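Local coordinates for protein transcriptional regulator (Streptococcus dysgalactiae, PDB 4YV9) that probably regulates transcription in quorum sensing, binding DNA and responding to short peptide pheromones, at residues Asp246-Leu251 with Glu268-Glu273. Numbering follows the deposited sequence.
Sequences DMRQAL and EHYRKE
Y270 reaches across to helix 242-256 so that its ring edge meets M247 and its hydroxyl end meets R248, bridging most of the gap between helices 242-256 and 260-273, whose short segments run nearly antiparallel (155°) with axes 11.1 Å apart. Its CA-CB bond points toward the partner helix, and CG stands anti to the backbone N (chi1 -170°), which carries the ring out across the gap. At the root, CB rests 4.2 Å from L251 CD1, a methyl that suits this buried place because it packs without polar demands. Farther along, CD1 of Y270 lies 3.8 Å from CB of M247, which sits at the ring edge, near its plane, and CE1 stays close to the same carbon. CZ then comes to 4.0 Å from R248 CG. At the tip, Y270 OH is 3.7 Å from R248 CD and lies over one face of the guanidinium, whose plane is turned 33° from that of the ring. Arginine serves well here: its methylene chain covers the end of the phenol, while its charged head forms a salt bridge with D245.

M247, a selenomethionine, holds SE 5.5 Å from the Y270 ring centroid in an oblique Met-aromatic contact. Its chain bends at chi3, bringing CE to within 4.2 Å of H269 ND1. Y229 and Y233 also pack on M247 and meet the H269 ring edge-to-face, joining both helices to helix 221-236 in the all-helical C-terminal part of the chain, whose family belongs to the TPR clan. No hydrogen bond or salt bridge links the two segments, so the direct contact probably rests on van der Waals packing, and the length of the tyrosine side chain suits the wide helix spacing.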
loop_
_atom_site.group_PDB
_atom_site.type_symbol
_atom_site.label_atom_id
_atom_site.label_comp_id
_atom_site.label_asym_id
_atom_site.label_seq_id
_atom_site.Cartn_x
_atom_site.Cartn_y
_atom_site.Cartn_z
ATOM N N ASP B 246 -5.126 -5.208 -27.917
ATOM C CA ASP B 246 -4.765 -5.004 -26.513
ATOM C C ASP B 246 -4.445 -3.537 -26.219
ATOM O O ASP B 246 -4.914 -2.982 -25.219
ATOM C CB ASP B 246 -3.583 -5.884 -26.130
ATOM C CG ASP B 246 -3.940 -7.361 -26.129
ATOM O OD1 ASP B 246 -5.145 -7.687 -26.236
ATOM O OD2 ASP B 246 -3.016 -8.190 -26.006
HETATM N N MSE B 247 -3.670 -2.904 -27.099
HETATM C CA MSE B 247 -3.291 -1.510 -26.896
HETATM C C MSE B 247 -4.515 -0.602 -26.959
HETATM O O MSE B 247 -4.647 0.329 -26.153
HETATM C CB MSE B 247 -2.243 -1.074 -27.927
HETATM C CG MSE B 247 -0.875 -1.722 -27.722
HETATM SE SE MSE B 247 0.292 -1.644 -29.306
HETATM C CE MSE B 247 1.377 -0.118 -28.824
ATOM N N ARG B 248 -5.413 -0.863 -27.912
ATOM C CA ARG B 248 -6.624 -0.047 -28.020
ATOM C C ARG B 248 -7.534 -0.221 -26.791
ATOM O O ARG B 248 -8.176 0.729 -26.358
ATOM C CB ARG B 248 -7.385 -0.375 -29.303
ATOM C CG ARG B 248 -6.896 0.438 -30.495
ATOM C CD ARG B 248 -7.588 0.027 -31.788
ATOM N NE ARG B 248 -7.512 -1.419 -31.983
ATOM C CZ ARG B 248 -7.525 -2.016 -33.169
ATOM N NH1 ARG B 248 -7.616 -1.295 -34.282
ATOM N NH2 ARG B 248 -7.446 -3.337 -33.239
ATOM N N GLN B 249 -7.582 -1.431 -26.232
ATOM C CA GLN B 249 -8.340 -1.672 -24.999
ATOM C C GLN B 249 -7.772 -0.876 -23.821
ATOM O O GLN B 249 -8.519 -0.274 -23.040
ATOM C CB GLN B 249 -8.358 -3.170 -24.666
ATOM C CG GLN B 249 -9.201 -3.995 -25.646
ATOM C CD GLN B 249 -9.044 -5.481 -25.421
ATOM O OE1 GLN B 249 -8.351 -5.897 -24.505
ATOM N NE2 GLN B 249 -9.689 -6.287 -26.253
ATOM N N ALA B 250 -6.449 -0.859 -23.703
ATOM C CA ALA B 250 -5.807 -0.085 -22.642
ATOM C C ALA B 250 -6.142 1.390 -22.782
ATOM O O ALA B 250 -6.412 2.053 -21.786
ATOM C CB ALA B 250 -4.299 -0.291 -22.650
ATOM N N LEU B 251 -6.143 1.899 -24.017
ATOM C CA LEU B 251 -6.474 3.302 -24.252
ATOM C C LEU B 251 -7.884 3.596 -23.757
ATOM O O LEU B 251 -8.120 4.612 -23.097
ATOM C CB LEU B 251 -6.360 3.669 -25.746
ATOM C CG LEU B 251 -4.964 3.710 -26.372
ATOM C CD1 LEU B 251 -5.006 4.064 -27.874
ATOM C CD2 LEU B 251 -4.068 4.671 -25.613
ATOM N N GLU B 268 -0.599 8.872 -28.124
ATOM C CA GLU B 268 0.513 9.432 -28.888
ATOM C C GLU B 268 1.516 8.339 -29.278
ATOM O O GLU B 268 1.994 8.301 -30.413
ATOM C CB GLU B 268 1.204 10.529 -28.076
ATOM C CG GLU B 268 2.230 11.345 -28.834
ATOM C CD GLU B 268 1.592 12.388 -29.723
ATOM O OE1 GLU B 268 0.403 12.701 -29.507
ATOM O OE2 GLU B 268 2.277 12.896 -30.638
ATOM N N HIS B 269 1.828 7.460 -28.327
ATOM C CA HIS B 269 2.705 6.311 -28.571
ATOM C C HIS B 269 2.102 5.409 -29.638
ATOM O O HIS B 269 2.787 4.990 -30.573
ATOM C CB HIS B 269 2.939 5.520 -27.278
ATOM C CG HIS B 269 3.932 4.404 -27.413
ATOM N ND1 HIS B 269 3.697 3.279 -28.173
ATOM C CD2 HIS B 269 5.165 4.240 -26.873
ATOM C CE1 HIS B 269 4.742 2.473 -28.101
ATOM N NE2 HIS B 269 5.646 3.032 -27.318
ATOM N N TYR B 270 0.810 5.124 -29.496
ATOM C CA TYR B 270 0.080 4.317 -30.465
ATOM C C TYR B 270 0.146 4.897 -31.895
ATOM O O TYR B 270 0.579 4.210 -32.817
ATOM C CB TYR B 270 -1.382 4.157 -30.029
ATOM C CG TYR B 270 -2.139 3.135 -30.848
ATOM C CD1 TYR B 270 -2.188 1.800 -30.457
ATOM C CD2 TYR B 270 -2.787 3.500 -32.027
ATOM C CE1 TYR B 270 -2.869 0.857 -31.217
ATOM C CE2 TYR B 270 -3.468 2.565 -32.788
ATOM C CZ TYR B 270 -3.509 1.249 -32.375
ATOM O OH TYR B 270 -4.186 0.323 -33.130
ATOM N N ARG B 271 -0.283 6.145 -32.081
ATOM C CA ARG B 271 -0.275 6.760 -33.409
ATOM C C ARG B 271 1.118 6.803 -34.040
ATOM O O ARG B 271 1.252 6.752 -35.266
ATOM C CB ARG B 271 -0.854 8.175 -33.349
ATOM C CG ARG B 271 -2.374 8.222 -33.364
ATOM C CD ARG B 271 -2.884 9.656 -33.357
ATOM N NE ARG B 271 -2.356 10.400 -32.215
ATOM C CZ ARG B 271 -3.062 11.251 -31.477
ATOM N NH1 ARG B 271 -2.487 11.871 -30.455
ATOM N NH2 ARG B 271 -4.339 11.482 -31.756
ATOM N N LYS B 272 2.149 6.890 -33.203
ATOM C CA LYS B 272 3.528 6.925 -33.692
ATOM C C LYS B 272 4.045 5.533 -34.062
ATOM O O LYS B 272 4.483 5.306 -35.189
ATOM C CB LYS B 272 4.450 7.559 -32.647
ATOM C CG LYS B 272 5.912 7.128 -32.750
ATOM C CD LYS B 272 6.820 8.262 -33.198
ATOM C CE LYS B 272 8.262 8.015 -32.765
ATOM N NZ LYS B 272 9.245 8.564 -33.742
ATOM N N GLU B 273 3.984 4.601 -33.116
ATOM C CA GLU B 273 4.585 3.289 -33.321
ATOM C C GLU B 273 3.693 2.321 -34.103
ATOM O O GLU B 273 4.174 1.310 -34.616
ATOM C CB GLU B 273 4.966 2.674 -31.974
ATOM C CG GLU B 273 6.032 3.463 -31.222
ATOM C CD GLU B 273 7.394 3.416 -31.897
ATOM O OE1 GLU B 273 8.217 2.553 -31.519
ATOM O OE2 GLU B 273 7.645 4.242 -32.802
#